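Local coordinates for cell shape-determining protein MreC (Listeria monocytogenes, PDB 2J5U) that is probably involved in forming and maintaining bacterial cell shape, and assembles into a homooligomer of 24 subunits arranged as 12 dimers, at residues K157-M168 and G203-P212; F170-T178 and I189-V197. All blocks are in the same frame, centred on the assembly; numbering follows the deposited sequence.

Contact 1 of 2, residues K157-M168 and G203-P212; sequences KLLELKQLPYDM and GLSQTAFIKP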
ATOM      1  N   LYS A 157     -31.615  73.731  29.972  1.00 73.61           N
ATOM      2  CA  LYS A 157     -30.448  73.744  29.088  1.00 72.22           C
ATOM      3  C   LYS A 157     -30.157  72.317  28.582  1.00 69.34           C
ATOM      4  O   LYS A 157     -29.006  71.960  28.328  1.00 68.88           O
ATOM      5  CB  LYS A 157     -29.217  74.281  29.838  1.00 74.24           C
ATOM      6  CG  LYS A 157     -28.800  75.705  29.491  1.00 77.78           C
ATOM      7  CD  LYS A 157     -29.721  76.756  30.080  1.00 81.32           C
ATOM      8  CE  LYS A 157     -29.335  78.166  29.606  1.00 84.00           C
ATOM      9  NZ  LYS A 157     -27.915  78.538  29.925  1.00 85.59           N
ATOM     10  N   LEU A 158     -31.206  71.510  28.434  1.00 65.57           N
ATOM     11  CA  LEU A 158     -31.051  70.129  27.993  1.00 63.21           C
ATOM     12  C   LEU A 158     -31.725  69.736  26.674  1.00 62.27           C
ATOM     13  O   LEU A 158     -32.830  70.182  26.350  1.00 60.81           O
ATOM     14  CB  LEU A 158     -31.538  69.181  29.089  1.00 61.79           C
ATOM     15  CG  LEU A 158     -30.777  69.265  30.412  1.00 62.01           C
ATOM     16  CD1 LEU A 158     -31.338  68.250  31.386  1.00 60.04           C
ATOM     17  CD2 LEU A 158     -29.296  69.019  30.177  1.00 60.56           C
ATOM     18  N   LEU A 159     -31.030  68.875  25.934  1.00 60.97           N
ATOM     19  CA  LEU A 159     -31.486  68.339  24.659  1.00 59.11           C
ATOM     20  C   LEU A 159     -32.278  67.064  24.948  1.00 60.52           C
ATOM     21  O   LEU A 159     -31.930  66.315  25.867  1.00 59.97           O
ATOM     22  CB  LEU A 159     -30.281  67.989  23.792  1.00 56.73           C
ATOM     23  CG  LEU A 159     -29.841  68.850  22.604  1.00 56.59           C
ATOM     24  CD1 LEU A 159     -30.595  70.160  22.558  1.00 53.86           C
ATOM     25  CD2 LEU A 159     -28.334  69.070  22.704  1.00 55.26           C
ATOM     26  N   GLU A 160     -33.339  66.822  24.177  1.00 61.72           N
ATOM     27  CA  GLU A 160     -34.165  65.625  24.342  1.00 64.64           C
ATOM     28  C   GLU A 160     -33.773  64.498  23.383  1.00 64.15           C
ATOM     29  O   GLU A 160     -33.849  64.656  22.169  1.00 65.73           O
ATOM     30  CB  GLU A 160     -35.643  65.938  24.105  1.00 68.02           C
ATOM     31  CG  GLU A 160     -36.422  66.353  25.334  1.00 75.63           C
ATOM     32  CD  GLU A 160     -37.926  66.168  25.151  1.00 80.85           C
ATOM     33  OE1 GLU A 160     -38.368  65.000  25.027  1.00 83.49           O
ATOM     34  OE2 GLU A 160     -38.664  67.181  25.125  1.00 82.94           O
ATOM     35  N   LEU A 161     -33.366  63.360  23.929  1.00 63.45           N
ATOM     36  CA  LEU A 161     -33.002  62.207  23.112  1.00 62.88           C
ATOM     37  C   LEU A 161     -34.209  61.296  23.185  1.00 63.25           C
ATOM     38  O   LEU A 161     -34.446  60.672  24.211  1.00 63.78           O
ATOM     39  CB  LEU A 161     -31.801  61.486  23.706  1.00 62.07           C
ATOM     40  CG  LEU A 161     -30.863  60.831  22.699  1.00 60.88           C
ATOM     41  CD1 LEU A 161     -29.986  59.849  23.442  1.00 59.37           C
ATOM     42  CD2 LEU A 161     -31.646  60.136  21.602  1.00 59.69           C
ATOM     43  N   LYS A 162     -34.973  61.224  22.104  1.00 63.89           N
ATOM     44  CA  LYS A 162     -36.185  60.411  22.091  1.00 64.87           C
ATOM     45  C   LYS A 162     -36.057  59.073  21.372  1.00 65.66           C
ATOM     46  O   LYS A 162     -35.223  58.895  20.480  1.00 66.36           O
ATOM     47  CB  LYS A 162     -37.334  61.184  21.436  1.00 64.60           C
ATOM     48  CG  LYS A 162     -37.597  62.570  21.992  1.00 64.92           C
ATOM     49  CD  LYS A 162     -38.691  63.258  21.190  1.00 64.31           C
ATOM     50  CE  LYS A 162     -38.994  64.650  21.722  1.00 66.62           C
ATOM     51  NZ  LYS A 162     -40.059  65.314  20.921  1.00 68.01           N
ATOM     52  N   GLN A 163     -36.907  58.136  21.775  1.00 66.12           N
ATOM     53  CA  GLN A 163     -36.972  56.812  21.174  1.00 66.39           C
ATOM     54  C   GLN A 163     -35.864  55.812  21.397  1.00 66.15           C
ATOM     55  O   GLN A 163     -35.501  55.084  20.478  1.00 65.13           O
ATOM     56  CB  GLN A 163     -37.194  56.951  19.682  1.00 68.41           C
ATOM     57  CG  GLN A 163     -38.586  57.361  19.373  1.00 71.84           C
ATOM     58  CD  GLN A 163     -38.817  57.521  17.903  1.00 74.46           C
ATOM     59  OE1 GLN A 163     -38.367  58.494  17.291  1.00 72.76           O
ATOM     60  NE2 GLN A 163     -39.520  56.560  17.313  1.00 76.36           N
ATOM     61  N   LEU A 164     -35.329  55.766  22.608  1.00 67.03           N
ATOM     62  CA  LEU A 164     -34.294  54.807  22.923  1.00 67.86           C
ATOM     63  C   LEU A 164     -35.034  53.552  23.338  1.00 68.98           C
ATOM     64  O   LEU A 164     -36.141  53.630  23.864  1.00 68.40           O
ATOM     65  CB  LEU A 164     -33.423  55.313  24.068  1.00 69.03           C
ATOM     66  CG  LEU A 164     -32.501  56.473  23.699  1.00 69.40           C
ATOM     67  CD1 LEU A 164     -33.352  57.661  23.348  1.00 73.46           C
ATOM     68  CD2 LEU A 164     -31.571  56.823  24.852  1.00 69.45           C
ATOM     69  N   PRO A 165     -34.447  52.374  23.087  1.00 70.65           N
ATOM     70  CA  PRO A 165     -35.085  51.103  23.450  1.00 71.60           C
ATOM     71  C   PRO A 165     -35.511  51.096  24.914  1.00 73.82           C
ATOM     72  O   PRO A 165     -34.741  51.484  25.789  1.00 73.16           O
ATOM     73  CB  PRO A 165     -34.004  50.070  23.137  1.00 72.19           C
ATOM     74  CG  PRO A 165     -32.710  50.858  23.248  1.00 71.68           C
ATOM     75  CD  PRO A 165     -33.076  52.159  22.592  1.00 71.03           C
ATOM     76  N   TYR A 166     -36.735  50.646  25.175  1.00 77.80           N
ATOM     77  CA  TYR A 166     -37.285  50.628  26.530  1.00 81.17           C
ATOM     78  C   TYR A 166     -36.674  49.625  27.500  1.00 81.63           C
ATOM     79  O   TYR A 166     -36.798  49.782  28.711  1.00 82.45           O
ATOM     80  CB  TYR A 166     -38.788  50.382  26.475  1.00 85.60           C
ATOM     81  CG  TYR A 166     -39.144  48.933  26.255  1.00 91.74           C
ATOM     82  CD1 TYR A 166     -39.269  48.049  27.335  1.00 93.86           C
ATOM     83  CD2 TYR A 166     -39.333  48.430  24.964  1.00 93.93           C
ATOM     84  CE1 TYR A 166     -39.574  46.695  27.131  1.00 94.83           C
ATOM     85  CE2 TYR A 166     -39.639  47.080  24.750  1.00 95.65           C
ATOM     86  CZ  TYR A 166     -39.757  46.222  25.837  1.00 95.41           C
ATOM     87  OH  TYR A 166     -40.068  44.901  25.623  1.00 96.83           O
ATOM     88  N   ASP A 167     -36.022  48.593  26.983  1.00 81.37           N
ATOM     89  CA  ASP A 167     -35.441  47.582  27.857  1.00 82.93           C
ATOM     90  C   ASP A 167     -33.954  47.752  28.138  1.00 82.42           C
ATOM     91  O   ASP A 167     -33.381  47.023  28.949  1.00 83.27           O
ATOM     92  CB  ASP A 167     -35.684  46.212  27.259  1.00 85.19           C
ATOM     93  CG  ASP A 167     -35.289  46.152  25.813  1.00 89.19           C
ATOM     94  OD1 ASP A 167     -34.075  46.250  25.522  1.00 88.85           O
ATOM     95  OD2 ASP A 167     -36.198  46.025  24.963  1.00 92.58           O
ATOM     96  N   MET A 168     -33.328  48.708  27.466  1.00 80.66           N
ATOM     97  CA  MET A 168     -31.911  48.973  27.659  1.00 79.16           C
ATOM     98  C   MET A 168     -31.818  49.947  28.840  1.00 79.28           C
ATOM     99  O   MET A 168     -32.738  50.732  29.064  1.00 79.32           O
ATOM    100  CB  MET A 168     -31.358  49.602  26.382  1.00 77.01           C
ATOM    101  CG  MET A 168     -29.938  49.230  26.045  1.00 74.72           C
ATOM    102  SD  MET A 168     -29.608  49.507  24.289  1.00 68.96           S
ATOM    103  CE  MET A 168     -30.356  48.084  23.614  1.00 72.72           C
ATOM    104  N   GLY A 203     -44.887  53.826  27.520  1.00 99.98           N
ATOM    105  CA  GLY A 203     -44.139  52.714  28.085  1.00 97.14           C
ATOM    106  C   GLY A 203     -43.465  51.922  26.970  1.00 96.09           C
ATOM    107  O   GLY A 203     -43.023  50.789  27.167  1.00 95.78           O
ATOM    108  N   LEU A 204     -43.374  52.541  25.794  1.00 94.53           N
ATOM    109  CA  LEU A 204     -42.783  51.924  24.607  1.00 91.92           C
ATOM    110  C   LEU A 204     -41.301  52.232  24.408  1.00 89.06           C
ATOM    111  O   LEU A 204     -40.585  51.458  23.776  1.00 88.87           O
ATOM    112  CB  LEU A 204     -43.542  52.390  23.358  1.00 94.32           C
ATOM    113  CG  LEU A 204     -45.060  52.187  23.326  1.00 95.87           C
ATOM    114  CD1 LEU A 204     -45.657  52.935  22.131  1.00 95.89           C
ATOM    115  CD2 LEU A 204     -45.374  50.697  23.261  1.00 95.40           C
ATOM    116  N   SER A 205     -40.845  53.363  24.931  1.00 85.62           N
ATOM    117  CA  SER A 205     -39.452  53.764  24.773  1.00 81.91           C
ATOM    118  C   SER A 205     -38.977  54.607  25.943  1.00 79.74           C
ATOM    119  O   SER A 205     -39.721  54.843  26.887  1.00 80.74           O
ATOM    120  CB  SER A 205     -39.298  54.571  23.488  1.00 81.23           C
ATOM    121  OG  SER A 205     -40.234  55.635  23.458  1.00 80.30           O
ATOM    122  N   GLN A 206     -37.730  55.055  25.878  1.00 76.62           N
ATOM    123  CA  GLN A 206     -37.176  55.902  26.921  1.00 73.89           C
ATOM    124  C   GLN A 206     -36.757  57.229  26.313  1.00 72.72           C
ATOM    125  O   GLN A 206     -36.668  57.368  25.097  1.00 72.78           O
ATOM    126  CB  GLN A 206     -35.961  55.252  27.578  1.00 72.36           C
ATOM    127  CG  GLN A 206     -36.280  54.118  28.517  1.00 71.73           C
ATOM    128  CD  GLN A 206     -35.030  53.531  29.133  1.00 71.75           C
ATOM    129  OE1 GLN A 206     -34.448  54.097  30.053  1.00 71.16           O
ATOM    130  NE2 GLN A 206     -34.597  52.394  28.610  1.00 72.69           N
ATOM    131  N   THR A 207     -36.506  58.210  27.167  1.00 70.99           N
ATOM    132  CA  THR A 207     -36.087  59.514  26.706  1.00 68.87           C
ATOM    133  C   THR A 207     -34.985  59.968  27.628  1.00 68.28           C
ATOM    134  O   THR A 207     -35.134  59.921  28.843  1.00 69.55           O
ATOM    135  CB  THR A 207     -37.236  60.528  26.776  1.00 69.19           C
ATOM    136  OG1 THR A 207     -38.349  60.037  26.021  1.00 69.40           O
ATOM    137  CG2 THR A 207     -36.797  61.873  26.207  1.00 69.50           C
ATOM    138  N   ALA A 208     -33.866  60.380  27.055  1.00 66.74           N
ATOM    139  CA  ALA A 208     -32.765  60.863  27.861  1.00 65.39           C
ATOM    140  C   ALA A 208     -32.660  62.364  27.637  1.00 65.42           C
ATOM    141  O   ALA A 208     -33.007  62.873  26.570  1.00 64.75           O
ATOM    142  CB  ALA A 208     -31.471  60.180  27.457  1.00 64.56           C
ATOM    143  N   PHE A 209     -32.214  63.077  28.659  1.00 65.06           N
ATOM    144  CA  PHE A 209     -32.041  64.509  28.541  1.00 64.06           C
ATOM    145  C   PHE A 209     -30.545  64.693  28.527  1.00 64.74           C
ATOM    146  O   PHE A 209     -29.822  64.125  29.349  1.00 64.97           O
ATOM    147  CB  PHE A 209     -32.738  65.218  29.692  1.00 62.38           C
ATOM    148  CG  PHE A 209     -34.219  65.048  29.652  1.00 61.18           C
ATOM    149  CD1 PHE A 209     -34.810  63.885  30.131  1.00 62.52           C
ATOM    150  CD2 PHE A 209     -35.021  65.997  29.029  1.00 62.12           C
ATOM    151  CE1 PHE A 209     -36.185  63.670  29.985  1.00 62.42           C
ATOM    152  CE2 PHE A 209     -36.397  65.795  28.876  1.00 61.54           C
ATOM    153  CZ  PHE A 209     -36.978  64.631  29.353  1.00 61.01           C
ATOM    154  N   ILE A 210     -30.081  65.475  27.564  1.00 65.12           N
ATOM    155  CA  ILE A 210     -28.662  65.638  27.376  1.00 64.66           C
ATOM    156  C   ILE A 210     -28.090  67.028  27.507  1.00 64.58           C
ATOM    157  O   ILE A 210     -28.689  68.014  27.082  1.00 63.99           O
ATOM    158  CB  ILE A 210     -28.304  65.029  26.009  1.00 65.47           C
ATOM    159  CG1 ILE A 210     -28.667  63.538  26.051  1.00 67.09           C
ATOM    160  CG2 ILE A 210     -26.831  65.251  25.673  1.00 64.54           C
ATOM    161  CD1 ILE A 210     -28.653  62.850  24.714  1.00 71.17           C
ATOM    162  N   LYS A 211     -26.907  67.085  28.109  1.00 65.02           N
ATOM    163  CA  LYS A 211     -26.191  68.333  28.306  1.00 65.50           C
ATOM    164  C   LYS A 211     -25.246  68.527  27.127  1.00 63.37           C
ATOM    165  O   LYS A 211     -24.232  67.841  27.022  1.00 65.30           O
ATOM    166  CB  LYS A 211     -25.384  68.268  29.597  1.00 69.05           C
ATOM    167  CG  LYS A 211     -24.505  69.478  29.828  1.00 73.86           C
ATOM    168  CD  LYS A 211     -23.565  69.238  30.992  1.00 78.46           C
ATOM    169  CE  LYS A 211     -22.607  70.412  31.168  1.00 81.95           C
ATOM    170  NZ  LYS A 211     -21.602  70.152  32.244  1.00 85.01           N
ATOM    171  N   PRO A 212     -25.566  69.462  26.222  1.00 60.04           N
ATOM    172  CA  PRO A 212     -24.676  69.664  25.084  1.00 59.22           C
ATOM    173  C   PRO A 212     -23.265  69.930  25.548  1.00 60.17           C
ATOM    174  O   PRO A 212     -23.055  70.632  26.535  1.00 59.90           O
ATOM    175  CB  PRO A 212     -25.297  70.855  24.361  1.00 56.94           C
ATOM    176  CG  PRO A 212     -26.010  71.577  25.431  1.00 56.69           C
ATOM    177  CD  PRO A 212     -26.631  70.475  26.234  1.00 59.20           C
TER
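Leu-161 meets Ile-210 on the buried face of this strand pair, methyl to methyl, with CD1 of Leu-161 3.5 Å from CD1 of Ile-210. CG1 of Ile-210 lies anti to its own carbonyl carbon (chi1 -61°), and the chain continues extended to that meeting point. Ala-208 and Leu-164 share this face. Leu-159 joins it further along, with CD2 3.9 Å from CB of Pro-212. Ile-149 of the adjoining strand 145-153 and Val-139 of strand 135-139 add to the same packing. Strands 158-165 and 205-212 run antiparallel in a closed six-stranded barrel, within the barrel core of the MreC family. Leu-159 pairs with Ile-210 and Leu-161 with Ala-208 through two backbone bonds each; Leu-161 N to Ala-208 O is 2.7 Å. Past Lys-162 the pairing shifts, and Leu-164 faces Gln-206. The Gln-206 side chain is buried, and its amide reaches across to the backbone that follows Leu-164. NE2 donates to Pro-165 O at 3.0 Å, from 26° out of the amide plane. Met-168 O lies close by, too near to be trusted in detail. Together the two carbonyls probably hold the amide in this orientation.

The other face is looser and partly open to solvent. Glu-160 runs beside Phe-209, pointing the same way, with CG 3.6 Å from ring atom CE2. Lys-196 makes a cation-pi contact with the same ring. Lys-162 reaches instead to Asn-150.

Contact 2 of 2, residues F170-T178 and I189-V197; sequences FKKGQKVVT and IFIGTIEKV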
ATOM      1  N   PHE A 170     -29.826  53.109  30.834  1.00 78.54           N
ATOM      2  CA  PHE A 170     -28.838  54.167  30.677  1.00 77.16           C
ATOM      3  C   PHE A 170     -28.397  54.801  31.976  1.00 77.57           C
ATOM      4  O   PHE A 170     -29.164  54.897  32.930  1.00 77.68           O
ATOM      5  CB  PHE A 170     -29.374  55.228  29.724  1.00 75.01           C
ATOM      6  CG  PHE A 170     -29.847  54.662  28.424  1.00 71.79           C
ATOM      7  CD1 PHE A 170     -31.143  54.182  28.293  1.00 70.77           C
ATOM      8  CD2 PHE A 170     -28.979  54.551  27.348  1.00 70.53           C
ATOM      9  CE1 PHE A 170     -31.565  53.597  27.108  1.00 70.20           C
ATOM     10  CE2 PHE A 170     -29.391  53.968  26.163  1.00 69.37           C
ATOM     11  CZ  PHE A 170     -30.685  53.490  26.041  1.00 69.42           C
ATOM     12  N   LYS A 171     -27.147  55.242  31.994  1.00 78.34           N
ATOM     13  CA  LYS A 171     -26.556  55.842  33.174  1.00 79.19           C
ATOM     14  C   LYS A 171     -26.083  57.254  32.875  1.00 78.31           C
ATOM     15  O   LYS A 171     -25.604  57.544  31.780  1.00 78.50           O
ATOM     16  CB  LYS A 171     -25.381  54.976  33.634  1.00 81.57           C
ATOM     17  CG  LYS A 171     -25.152  54.970  35.131  1.00 87.63           C
ATOM     18  CD  LYS A 171     -24.279  53.790  35.559  1.00 90.37           C
ATOM     19  CE  LYS A 171     -24.212  53.686  37.082  1.00 92.40           C
ATOM     20  NZ  LYS A 171     -23.467  52.470  37.516  1.00 94.81           N
ATOM     21  N   LYS A 172     -26.230  58.138  33.853  1.00 77.15           N
ATOM     22  CA  LYS A 172     -25.803  59.518  33.695  1.00 76.45           C
ATOM     23  C   LYS A 172     -24.309  59.583  33.388  1.00 75.02           C
ATOM     24  O   LYS A 172     -23.499  59.067  34.154  1.00 75.66           O
ATOM     25  CB  LYS A 172     -26.095  60.305  34.974  1.00 78.18           C
ATOM     26  CG  LYS A 172     -25.381  61.643  35.041  1.00 80.32           C
ATOM     27  CD  LYS A 172     -25.670  62.368  36.339  1.00 81.29           C
ATOM     28  CE  LYS A 172     -24.920  63.682  36.386  1.00 81.66           C
ATOM     29  NZ  LYS A 172     -25.156  64.384  37.669  1.00 83.05           N
ATOM     30  N   GLY A 173     -23.946  60.210  32.270  1.00 72.60           N
ATOM     31  CA  GLY A 173     -22.542  60.324  31.914  1.00 69.38           C
ATOM     32  C   GLY A 173     -22.167  59.670  30.597  1.00 68.07           C
ATOM     33  O   GLY A 173     -21.057  59.871  30.075  1.00 66.37           O
ATOM     34  N   GLN A 174     -23.081  58.870  30.057  1.00 67.17           N
ATOM     35  CA  GLN A 174     -22.818  58.209  28.786  1.00 66.59           C
ATOM     36  C   GLN A 174     -22.753  59.270  27.698  1.00 65.10           C
ATOM     37  O   GLN A 174     -23.513  60.248  27.712  1.00 64.08           O
ATOM     38  CB  GLN A 174     -23.916  57.195  28.452  1.00 67.32           C
ATOM     39  CG  GLN A 174     -24.083  56.089  29.476  1.00 69.53           C
ATOM     40  CD  GLN A 174     -24.992  54.981  28.985  1.00 71.12           C
ATOM     41  OE1 GLN A 174     -24.623  54.216  28.091  1.00 72.60           O
ATOM     42  NE2 GLN A 174     -26.190  54.894  29.558  1.00 71.19           N
ATOM     43  N   LYS A 175     -21.835  59.079  26.760  1.00 63.61           N
ATOM     44  CA  LYS A 175     -21.673  60.027  25.678  1.00 61.31           C
ATOM     45  C   LYS A 175     -22.639  59.757  24.540  1.00 59.65           C
ATOM     46  O   LYS A 175     -22.993  58.610  24.258  1.00 59.38           O
ATOM     47  CB  LYS A 175     -20.231  59.994  25.195  1.00 61.59           C
ATOM     48  CG  LYS A 175     -19.304  60.088  26.375  1.00 65.63           C
ATOM     49  CD  LYS A 175     -17.960  60.671  26.049  1.00 68.59           C
ATOM     50  CE  LYS A 175     -17.115  60.676  27.310  1.00 70.58           C
ATOM     51  NZ  LYS A 175     -15.807  61.324  27.083  1.00 74.65           N
ATOM     52  N   VAL A 176     -23.088  60.840  23.916  1.00 57.10           N
ATOM     53  CA  VAL A 176     -24.013  60.770  22.797  1.00 54.59           C
ATOM     54  C   VAL A 176     -23.310  61.360  21.583  1.00 52.95           C
ATOM     55  O   VAL A 176     -22.709  62.429  21.655  1.00 51.92           O
ATOM     56  CB  VAL A 176     -25.310  61.561  23.100  1.00 54.32           C
ATOM     57  CG1 VAL A 176     -26.215  61.572  21.884  1.00 54.27           C
ATOM     58  CG2 VAL A 176     -26.031  60.928  24.271  1.00 52.89           C
ATOM     59  N   VAL A 177     -23.372  60.646  20.467  1.00 53.08           N
ATOM     60  CA  VAL A 177     -22.722  61.107  19.247  1.00 52.31           C
ATOM     61  C   VAL A 177     -23.654  60.970  18.057  1.00 50.87           C
ATOM     62  O   VAL A 177     -24.716  60.375  18.163  1.00 51.67           O
ATOM     63  CB  VAL A 177     -21.426  60.300  18.964  1.00 53.66           C
ATOM     64  CG1 VAL A 177     -20.473  60.439  20.122  1.00 52.66           C
ATOM     65  CG2 VAL A 177     -21.757  58.838  18.735  1.00 53.34           C
ATOM     66  N   THR A 178     -23.256  61.535  16.926  1.00 50.03           N
ATOM     67  CA  THR A 178     -24.066  61.454  15.727  1.00 50.44           C
ATOM     68  C   THR A 178     -23.951  60.052  15.150  1.00 50.85           C
ATOM     69  O   THR A 178     -22.873  59.467  15.126  1.00 52.24           O
ATOM     70  CB  THR A 178     -23.609  62.470  14.681  1.00 50.45           C
ATOM     71  OG1 THR A 178     -22.196  62.363  14.496  1.00 51.73           O
ATOM     72  CG2 THR A 178     -23.945  63.874  15.131  1.00 48.70           C
ATOM     73  N   ILE A 189     -19.652  62.551  15.687  1.00 57.30           N
ATOM     74  CA  ILE A 189     -19.460  63.886  16.222  1.00 57.09           C
ATOM     75  C   ILE A 189     -20.068  63.908  17.613  1.00 56.24           C
ATOM     76  O   ILE A 189     -21.200  63.475  17.800  1.00 56.81           O
ATOM     77  CB  ILE A 189     -20.135  64.959  15.351  1.00 59.60           C
ATOM     78  CG1 ILE A 189     -19.350  65.174  14.055  1.00 59.87           C
ATOM     79  CG2 ILE A 189     -20.127  66.296  16.088  1.00 60.17           C
ATOM     80  CD1 ILE A 189     -18.952  63.923  13.350  1.00 64.34           C
ATOM     81  N   PHE A 190     -19.313  64.400  18.589  1.00 55.37           N
ATOM     82  CA  PHE A 190     -19.803  64.466  19.969  1.00 55.92           C
ATOM     83  C   PHE A 190     -20.949  65.473  20.109  1.00 55.65           C
ATOM     84  O   PHE A 190     -20.861  66.606  19.628  1.00 54.15           O
ATOM     85  CB  PHE A 190     -18.666  64.852  20.935  1.00 55.14           C
ATOM     86  CG  PHE A 190     -19.087  64.886  22.386  1.00 55.69           C
ATOM     87  CD1 PHE A 190     -19.501  63.722  23.037  1.00 55.79           C
ATOM     88  CD2 PHE A 190     -19.099  66.083  23.096  1.00 54.30           C
ATOM     89  CE1 PHE A 190     -19.926  63.752  24.383  1.00 53.92           C
ATOM     90  CE2 PHE A 190     -19.520  66.125  24.431  1.00 52.66           C
ATOM     91  CZ  PHE A 190     -19.935  64.953  25.076  1.00 52.70           C
ATOM     92  N   ILE A 191     -22.021  65.055  20.771  1.00 55.30           N
ATOM     93  CA  ILE A 191     -23.173  65.924  20.964  1.00 57.35           C
ATOM     94  C   ILE A 191     -23.262  66.379  22.415  1.00 59.83           C
ATOM     95  O   ILE A 191     -23.361  67.573  22.693  1.00 61.51           O
ATOM     96  CB  ILE A 191     -24.495  65.212  20.612  1.00 56.05           C
ATOM     97  CG1 ILE A 191     -24.540  64.861  19.119  1.00 54.80           C
ATOM     98  CG2 ILE A 191     -25.649  66.088  20.991  1.00 53.31           C
ATOM     99  CD1 ILE A 191     -25.785  64.102  18.716  1.00 52.87           C
ATOM    100  N   GLY A 192     -23.230  65.424  23.340  1.00 60.62           N
ATOM    101  CA  GLY A 192     -23.326  65.771  24.744  1.00 60.59           C
ATOM    102  C   GLY A 192     -23.325  64.585  25.687  1.00 61.49           C
ATOM    103  O   GLY A 192     -22.905  63.490  25.324  1.00 62.19           O
ATOM    104  N   THR A 193     -23.831  64.800  26.896  1.00 62.62           N
ATOM    105  CA  THR A 193     -23.851  63.766  27.921  1.00 62.90           C
ATOM    106  C   THR A 193     -25.227  63.478  28.487  1.00 63.80           C
ATOM    107  O   THR A 193     -26.003  64.402  28.718  1.00 65.20           O
ATOM    108  CB  THR A 193     -22.946  64.186  29.076  1.00 63.23           C
ATOM    109  OG1 THR A 193     -21.584  64.158  28.636  1.00 64.66           O
ATOM    110  CG2 THR A 193     -23.129  63.273  30.269  1.00 64.69           C
ATOM    111  N   ILE A 194     -25.542  62.203  28.713  1.00 65.01           N
ATOM    112  CA  ILE A 194     -26.840  61.890  29.300  1.00 66.24           C
ATOM    113  C   ILE A 194     -26.782  62.495  30.684  1.00 68.68           C
ATOM    114  O   ILE A 194     -25.787  62.365  31.396  1.00 69.49           O
ATOM    115  CB  ILE A 194     -27.104  60.384  29.442  1.00 64.82           C
ATOM    116  CG1 ILE A 194     -27.298  59.752  28.066  1.00 65.12           C
ATOM    117  CG2 ILE A 194     -28.348  60.161  30.283  1.00 62.14           C
ATOM    118  CD1 ILE A 194     -27.644  58.281  28.114  1.00 64.73           C
ATOM    119  N   GLU A 195     -27.851  63.164  31.069  1.00 71.31           N
ATOM    120  CA  GLU A 195     -27.879  63.811  32.357  1.00 73.47           C
ATOM    121  C   GLU A 195     -29.024  63.256  33.165  1.00 74.31           C
ATOM    122  O   GLU A 195     -28.899  63.034  34.363  1.00 75.58           O
ATOM    123  CB  GLU A 195     -28.069  65.308  32.142  1.00 75.86           C
ATOM    124  CG  GLU A 195     -28.042  66.149  33.390  1.00 80.86           C
ATOM    125  CD  GLU A 195     -26.683  66.148  34.039  1.00 84.47           C
ATOM    126  OE1 GLU A 195     -25.672  66.280  33.305  1.00 86.70           O
ATOM    127  OE2 GLU A 195     -26.627  66.023  35.281  1.00 86.38           O
ATOM    128  N   LYS A 196     -30.138  63.015  32.487  1.00 74.96           N
ATOM    129  CA  LYS A 196     -31.351  62.524  33.124  1.00 75.34           C
ATOM    130  C   LYS A 196     -31.986  61.490  32.191  1.00 75.76           C
ATOM    131  O   LYS A 196     -31.829  61.570  30.973  1.00 75.68           O
ATOM    132  CB  LYS A 196     -32.295  63.720  33.323  1.00 76.47           C
ATOM    133  CG  LYS A 196     -33.301  63.624  34.451  1.00 78.07           C
ATOM    134  CD  LYS A 196     -34.169  64.899  34.562  1.00 79.72           C
ATOM    135  CE  LYS A 196     -35.215  65.008  33.443  1.00 82.12           C
ATOM    136  NZ  LYS A 196     -36.094  66.227  33.530  1.00 83.27           N
ATOM    137  N   VAL A 197     -32.694  60.519  32.758  1.00 76.14           N
ATOM    138  CA  VAL A 197     -33.359  59.492  31.954  1.00 76.62           C
ATOM    139  C   VAL A 197     -34.761  59.220  32.483  1.00 77.70           C
ATOM    140  O   VAL A 197     -34.991  59.257  33.687  1.00 78.86           O
ATOM    141  CB  VAL A 197     -32.597  58.150  31.977  1.00 75.36           C
ATOM    142  CG1 VAL A 197     -33.358  57.123  31.165  1.00 73.21           C
ATOM    143  CG2 VAL A 197     -31.193  58.323  31.429  1.00 75.11           C
TER
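A classic beta bulge interrupts the antiparallel hairpin of strands 175-178 and 190-199. Ile-191 and Gly-192 both face Val-176, and the register shifts by one residue. Val-176 O takes the bond from Ile-191 N at 2.9 Å and a weak one from Gly-192 N. Val-176 N in turn donates to Gly-192 O. Phe-190 has its CG anti to the backbone N (chi1 -178°), and its ring turns back so that Gly-192 N sits over the ring centre. Lys-175 CB meets the ring at its edge, 3.9 Å from Phe-190 CE1. At one end, Thr-178 OG1 accepts from Ile-189 N at 2.8 Å, while Thr-178 N donates to Ile-189 O. The hydroxyl is also bonded to Pro-186 O.

At the other end, a type II turn from Lys-171 to Gln-174 folds over Ile-194. Ile-194 N donates to Gln-174 O with a nearly straight bond of 168°. Ile-194 CD1 lies 3.9 Å from Phe-170 CB, and the two side chains cross at about a right angle. Outside, Lys-172 stretches alongside Glu-195, and NZ forms a salt bridge of 3.2 Å to OE2.

Lys-175 NZ makes a salt bridge with Glu-42 of the second subunit. Strand 135-139 adjoins strand 175-178. Its Ala-137 touches Val-176 and Ile-191, and Leu-109 of strand 108-116 touches Ile-189 and Thr-178.

In the fold
Contacts 1 and 2 belong to one closed, six-stranded antiparallel barrel, and their centres lie about 9 Å apart. Along the chain, contact 2 is nested inside the loop closed by contact 1: strand 158-165 comes first, then 175-178 and 190-199, and last 205-212. Strands 190-199 and 205-212 are neighbours and join the two contacts. Phe-209 O and Glu-195 N are 2.8 Å apart, a probable hydrogen bond. Ile-210 of contact 1 packs on Val-176 of contact 2, inside the barrel. The two pairings share one apolar interior. Both also border the second subunit, through Pro-165 in contact 1 and Lys-175 in contact 2.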